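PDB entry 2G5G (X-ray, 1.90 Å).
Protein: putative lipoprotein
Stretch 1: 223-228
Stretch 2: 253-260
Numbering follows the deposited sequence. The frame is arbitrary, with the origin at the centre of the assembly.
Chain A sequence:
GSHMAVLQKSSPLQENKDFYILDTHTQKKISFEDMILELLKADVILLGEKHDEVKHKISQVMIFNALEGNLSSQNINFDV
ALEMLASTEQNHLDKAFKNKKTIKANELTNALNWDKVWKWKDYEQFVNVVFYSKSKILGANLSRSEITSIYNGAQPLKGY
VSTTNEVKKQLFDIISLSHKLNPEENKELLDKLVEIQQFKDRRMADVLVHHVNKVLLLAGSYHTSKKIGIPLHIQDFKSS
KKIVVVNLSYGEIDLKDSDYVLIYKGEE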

ATOM      1  N   HIS A 223      -3.263  18.722   4.337  1.00 21.46           N
ATOM      2  CA  HIS A 223      -4.468  18.589   5.156  1.00 21.20           C
ATOM      3  C   HIS A 223      -5.026  19.920   5.679  1.00 19.52           C
ATOM      4  O   HIS A 223      -6.226  20.104   5.775  1.00 20.25           O
ATOM      5  N   THR A 224      -4.150  20.834   6.010  1.00 20.19           N
ATOM      6  CA  THR A 224      -4.599  22.096   6.589  1.00 19.86           C
ATOM      7  C   THR A 224      -4.985  23.122   5.520  1.00 20.70           C
ATOM      8  O   THR A 224      -5.631  24.140   5.826  1.00 20.99           O
ATOM      9  N   SER A 225      -4.580  22.850   4.273  1.00 20.70           N
ATOM     10  CA  SER A 225      -4.819  23.757   3.167  1.00 20.83           C
ATOM     11  C   SER A 225      -6.302  24.130   3.028  1.00 21.11           C
ATOM     12  O   SER A 225      -7.172  23.268   2.885  1.00 20.43           O
ATOM     13  N   LYS A 226      -6.570  25.427   3.002  1.00 20.52           N
ATOM     14  CA  LYS A 226      -7.893  25.914   2.734  1.00 21.58           C
ATOM     15  C   LYS A 226      -8.383  25.590   1.312  1.00 21.54           C
ATOM     16  O   LYS A 226      -9.563  25.670   1.065  1.00 22.11           O
ATOM     17  N   LYS A 227      -7.468  25.308   0.390  1.00 21.98           N
ATOM     18  CA  LYS A 227      -7.818  25.008  -1.016  1.00 24.03           C
ATOM     19  C   LYS A 227      -8.324  23.583  -1.246  1.00 23.26           C
ATOM     20  O   LYS A 227      -9.204  23.367  -2.065  1.00 23.80           O
ATOM     21  N   ILE A 228      -7.755  22.613  -0.534  1.00 21.77           N
ATOM     22  CA  ILE A 228      -8.008  21.190  -0.831  1.00 23.11           C
ATOM     23  C   ILE A 228      -8.305  20.342   0.419  1.00 22.23           C
ATOM     24  O   ILE A 228      -8.611  19.153   0.293  1.00 23.48           O
ATOM     25  N   ILE A 253       5.021  29.141  -1.613  1.00 29.79           N
ATOM     26  CA  ILE A 253       3.963  29.615  -0.731  1.00 29.35           C
ATOM     27  C   ILE A 253       2.773  30.024  -1.566  1.00 28.78           C
ATOM     28  O   ILE A 253       2.873  30.937  -2.412  1.00 29.71           O
ATOM     29  N   ASP A 254       1.655  29.340  -1.345  1.00 26.61           N
ATOM     30  CA  ASP A 254       0.387  29.755  -1.893  1.00 25.38           C
ATOM     31  C   ASP A 254      -0.394  30.400  -0.763  1.00 24.55           C
ATOM     32  O   ASP A 254      -0.721  29.745   0.251  1.00 23.06           O
ATOM     33  N   LEU A 255      -0.670  31.688  -0.929  1.00 23.27           N
ATOM     34  CA  LEU A 255      -1.389  32.476   0.062  1.00 23.18           C
ATOM     35  C   LEU A 255      -2.788  31.936   0.364  1.00 22.95           C
ATOM     36  O   LEU A 255      -3.281  32.068   1.472  1.00 22.32           O
ATOM     37  N   LYS A 256      -3.413  31.326  -0.629  1.00 22.86           N
ATOM     38  CA  LYS A 256      -4.737  30.768  -0.487  1.00 24.15           C
ATOM     39  C   LYS A 256      -4.813  29.548   0.432  1.00 22.85           C
ATOM     40  O   LYS A 256      -5.923  29.124   0.779  1.00 23.35           O
ATOM     41  N   ASP A 257      -3.664  28.958   0.762  1.00 21.42           N
ATOM     42  CA  ASP A 257      -3.614  27.752   1.576  1.00 21.93           C
ATOM     43  C   ASP A 257      -3.913  28.022   3.056  1.00 20.85           C
ATOM     44  O   ASP A 257      -4.258  27.109   3.794  1.00 20.61           O
ATOM     45  N   SER A 258      -3.744  29.257   3.508  1.00 19.94           N
ATOM     46  CA  SER A 258      -3.772  29.479   4.956  1.00 19.45           C
ATOM     47  C   SER A 258      -4.151  30.946   5.240  1.00 18.77           C
ATOM     48  O   SER A 258      -4.315  31.717   4.308  1.00 19.11           O
ATOM     49  N   ASP A 259      -4.317  31.308   6.509  1.00 17.61           N
ATOM     50  CA  ASP A 259      -4.586  32.694   6.929  1.00 17.46           C
ATOM     51  C   ASP A 259      -3.325  33.408   7.418  1.00 17.83           C
ATOM     52  O   ASP A 259      -3.225  34.655   7.372  1.00 17.40           O
ATOM     53  N   TYR A 260      -2.374  32.622   7.897  1.00 18.28           N
ATOM     54  CA  TYR A 260      -1.059  33.131   8.312  1.00 18.65           C
ATOM     55  C   TYR A 260      -0.027  32.173   7.783  1.00 19.87           C
ATOM     56  O   TYR A 260      -0.299  30.960   7.644  1.00 19.47           O
TER

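Where a helix ends beside a short 3-10 turn, lysines and aspartates can fasten the two segments while the aliphatic part of each lysine does the packing. The putative lipoprotein offers a compact example. Two salt bridges cross the contact. Lys-227 NZ lies 2.3 Å from Asp-254 OD1, a very short hydrogen bond, and Lys-226 NZ donates to Asp-259 OD1 at 2.8 Å. Both lysines point toward the other stretch and share the rotamer m, t, p, t, with chi2 and chi4 extended and a turn at chi3. Asp-254 (chi1 t) also serves its own turn: its OD2 receives Lys-256 NZ at 2.7 Å in a further salt bridge and Lys-256 N at 3.0 Å. One carboxylate thus holds two ammonium groups, and Lys-227 NZ and Lys-256 NZ come within 4.3 Å despite their like charges.

Nearer the backbone, Ser-225, the first residue to leave helical geometry, takes the t rotamer and donates from OG to Asp-257 OD1 at 2.6 Å. The same OG accepts Lys-227 N at 3.0 Å, tying the serine's own loop to this contact. Asp-257 (chi1 m) starts sideways, but its carboxylate end comes nearer. Its carbonyl is engaged too: Lys-226 N donates to Asp-257 O at 3.0 Å, nearly linearly, and water 1 donates to that O at 3.0 Å while hydrogen-bonding Thr-224 OG1 at 2.9 Å. Water 2 links Lys-226 NZ, at 3.2 Å, to Ser-258 O, at 2.9 Å.

Around these polar links lie the methylenes. Lys-226 CD rests 3.8 Å from Ser-258 CA, and Lys-227 CD lies 3.8 Å from Lys-256 CB and 3.1 Å from Asp-257 OD1. The side chain of Leu-255 points away and makes no contact with the other stretch.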

ATOM      1  CB  HIS A 223      -4.157  17.644   6.345  1.00 20.10           C
ATOM      2  CG  HIS A 223      -3.931  16.234   5.920  1.00 22.43           C
ATOM      3  ND1 HIS A 223      -4.932  15.450   5.397  1.00 21.96           N
ATOM      4  CD2 HIS A 223      -2.815  15.466   5.935  1.00 25.94           C
ATOM      5  CE1 HIS A 223      -4.444  14.259   5.098  1.00 26.09           C
ATOM      6  NE2 HIS A 223      -3.164  14.241   5.421  1.00 25.69           N
ATOM      7  CB  THR A 224      -3.593  22.663   7.566  1.00 20.37           C
ATOM      8  OG1 THR A 224      -2.394  23.028   6.876  1.00 18.94           O
ATOM      9  CG2 THR A 224      -3.301  21.626   8.715  1.00 18.76           C
ATOM     10  CB  SER A 225      -4.339  23.140   1.844  1.00 21.21           C
ATOM     11  OG  SER A 225      -4.860  23.904   0.759  1.00 18.86           O
ATOM     12  CB  LYS A 226      -7.921  27.428   2.925  1.00 21.18           C
ATOM     13  CG  LYS A 226      -7.786  27.849   4.404  1.00 22.51           C
ATOM     14  CD  LYS A 226      -7.513  29.327   4.485  1.00 24.42           C
ATOM     15  CE  LYS A 226      -8.724  30.152   4.107  1.00 28.86           C
ATOM     16  NZ  LYS A 226      -8.428  31.606   4.147  1.00 30.08           N
ATOM     17  CB  LYS A 227      -6.602  25.211  -1.911  1.00 24.14           C
ATOM     18  CG  LYS A 227      -6.054  26.640  -1.934  1.00 26.41           C
ATOM     19  CD  LYS A 227      -4.716  26.702  -2.665  1.00 27.25           C
ATOM     20  CE  LYS A 227      -4.858  26.485  -4.178  1.00 33.42           C
ATOM     21  NZ  LYS A 227      -3.462  26.452  -4.784  1.00 37.33           N
ATOM     22  CB  ILE A 228      -6.790  20.549  -1.520  1.00 22.11           C
ATOM     23  CG1 ILE A 228      -5.545  20.684  -0.626  1.00 22.95           C
ATOM     24  CG2 ILE A 228      -6.591  21.144  -2.950  1.00 25.30           C
ATOM     25  CD1 ILE A 228      -4.289  20.041  -1.141  1.00 24.88           C
ATOM     26  CB  ILE A 253       4.455  30.796   0.140  1.00 29.44           C
ATOM     27  CG1 ILE A 253       5.549  30.284   1.108  1.00 29.98           C
ATOM     28  CG2 ILE A 253       3.293  31.498   0.885  1.00 29.62           C
ATOM     29  CD1 ILE A 253       6.164  31.337   1.950  1.00 29.04           C
ATOM     30  CB  ASP A 254      -0.355  28.546  -2.473  1.00 25.70           C
ATOM     31  CG  ASP A 254      -1.611  28.926  -3.231  1.00 26.72           C
ATOM     32  OD1 ASP A 254      -1.985  28.142  -4.104  1.00 29.58           O
ATOM     33  OD2 ASP A 254      -2.221  29.990  -3.007  1.00 31.12           O
ATOM     34  CB  LEU A 255      -1.465  33.933  -0.395  1.00 23.19           C
ATOM     35  CG  LEU A 255      -0.155  34.711  -0.537  1.00 24.29           C
ATOM     36  CD1 LEU A 255      -0.437  36.015  -1.316  1.00 23.77           C
ATOM     37  CD2 LEU A 255       0.492  34.959   0.840  1.00 25.83           C
ATOM     38  CB  LYS A 256      -5.300  30.379  -1.863  1.00 24.15           C
ATOM     39  CG  LYS A 256      -5.392  31.541  -2.862  1.00 26.33           C
ATOM     40  CD  LYS A 256      -5.984  31.096  -4.246  1.00 27.91           C
ATOM     41  CE  LYS A 256      -5.009  30.197  -5.093  1.00 31.76           C
ATOM     42  NZ  LYS A 256      -3.588  30.751  -5.262  1.00 30.75           N
ATOM     43  CB  ASP A 257      -2.234  27.090   1.478  1.00 22.24           C
ATOM     44  CG  ASP A 257      -2.120  26.151   0.307  1.00 22.66           C
ATOM     45  OD1 ASP A 257      -3.150  25.678  -0.190  1.00 24.95           O
ATOM     46  OD2 ASP A 257      -0.979  25.881  -0.115  1.00 28.18           O
ATOM     47  CB  SER A 258      -2.400  29.097   5.527  1.00 19.00           C
ATOM     48  OG  SER A 258      -1.405  30.050   5.178  1.00 19.78           O
ATOM     49  CB  ASP A 259      -5.657  32.698   8.029  1.00 16.64           C
ATOM     50  CG  ASP A 259      -6.950  32.053   7.547  1.00 18.99           C
ATOM     51  OD1 ASP A 259      -7.533  32.590   6.556  1.00 18.27           O
ATOM     52  OD2 ASP A 259      -7.351  30.996   8.096  1.00 17.55           O
ATOM     53  CB  TYR A 260      -0.948  33.249   9.857  1.00 19.59           C
ATOM     54  CG  TYR A 260      -1.932  34.240  10.424  1.00 19.55           C
ATOM     55  CD1 TYR A 260      -3.197  33.809  10.878  1.00 21.74           C
ATOM     56  CD2 TYR A 260      -1.645  35.603  10.462  1.00 20.25           C
ATOM     57  CE1 TYR A 260      -4.117  34.719  11.380  1.00 21.19           C
ATOM     58  CE2 TYR A 260      -2.570  36.530  10.963  1.00 19.85           C
ATOM     59  CZ  TYR A 260      -3.807  36.069  11.408  1.00 19.99           C
ATOM     60  OH  TYR A 260      -4.783  36.925  11.869  1.00 21.91           O
TER
HETATM   61  O   HOH W   1      -2.260  25.526   5.447  1.00 22.77           O
HETATM   62  O   HOH W   2      -6.098  32.741   2.233  1.00 31.98           O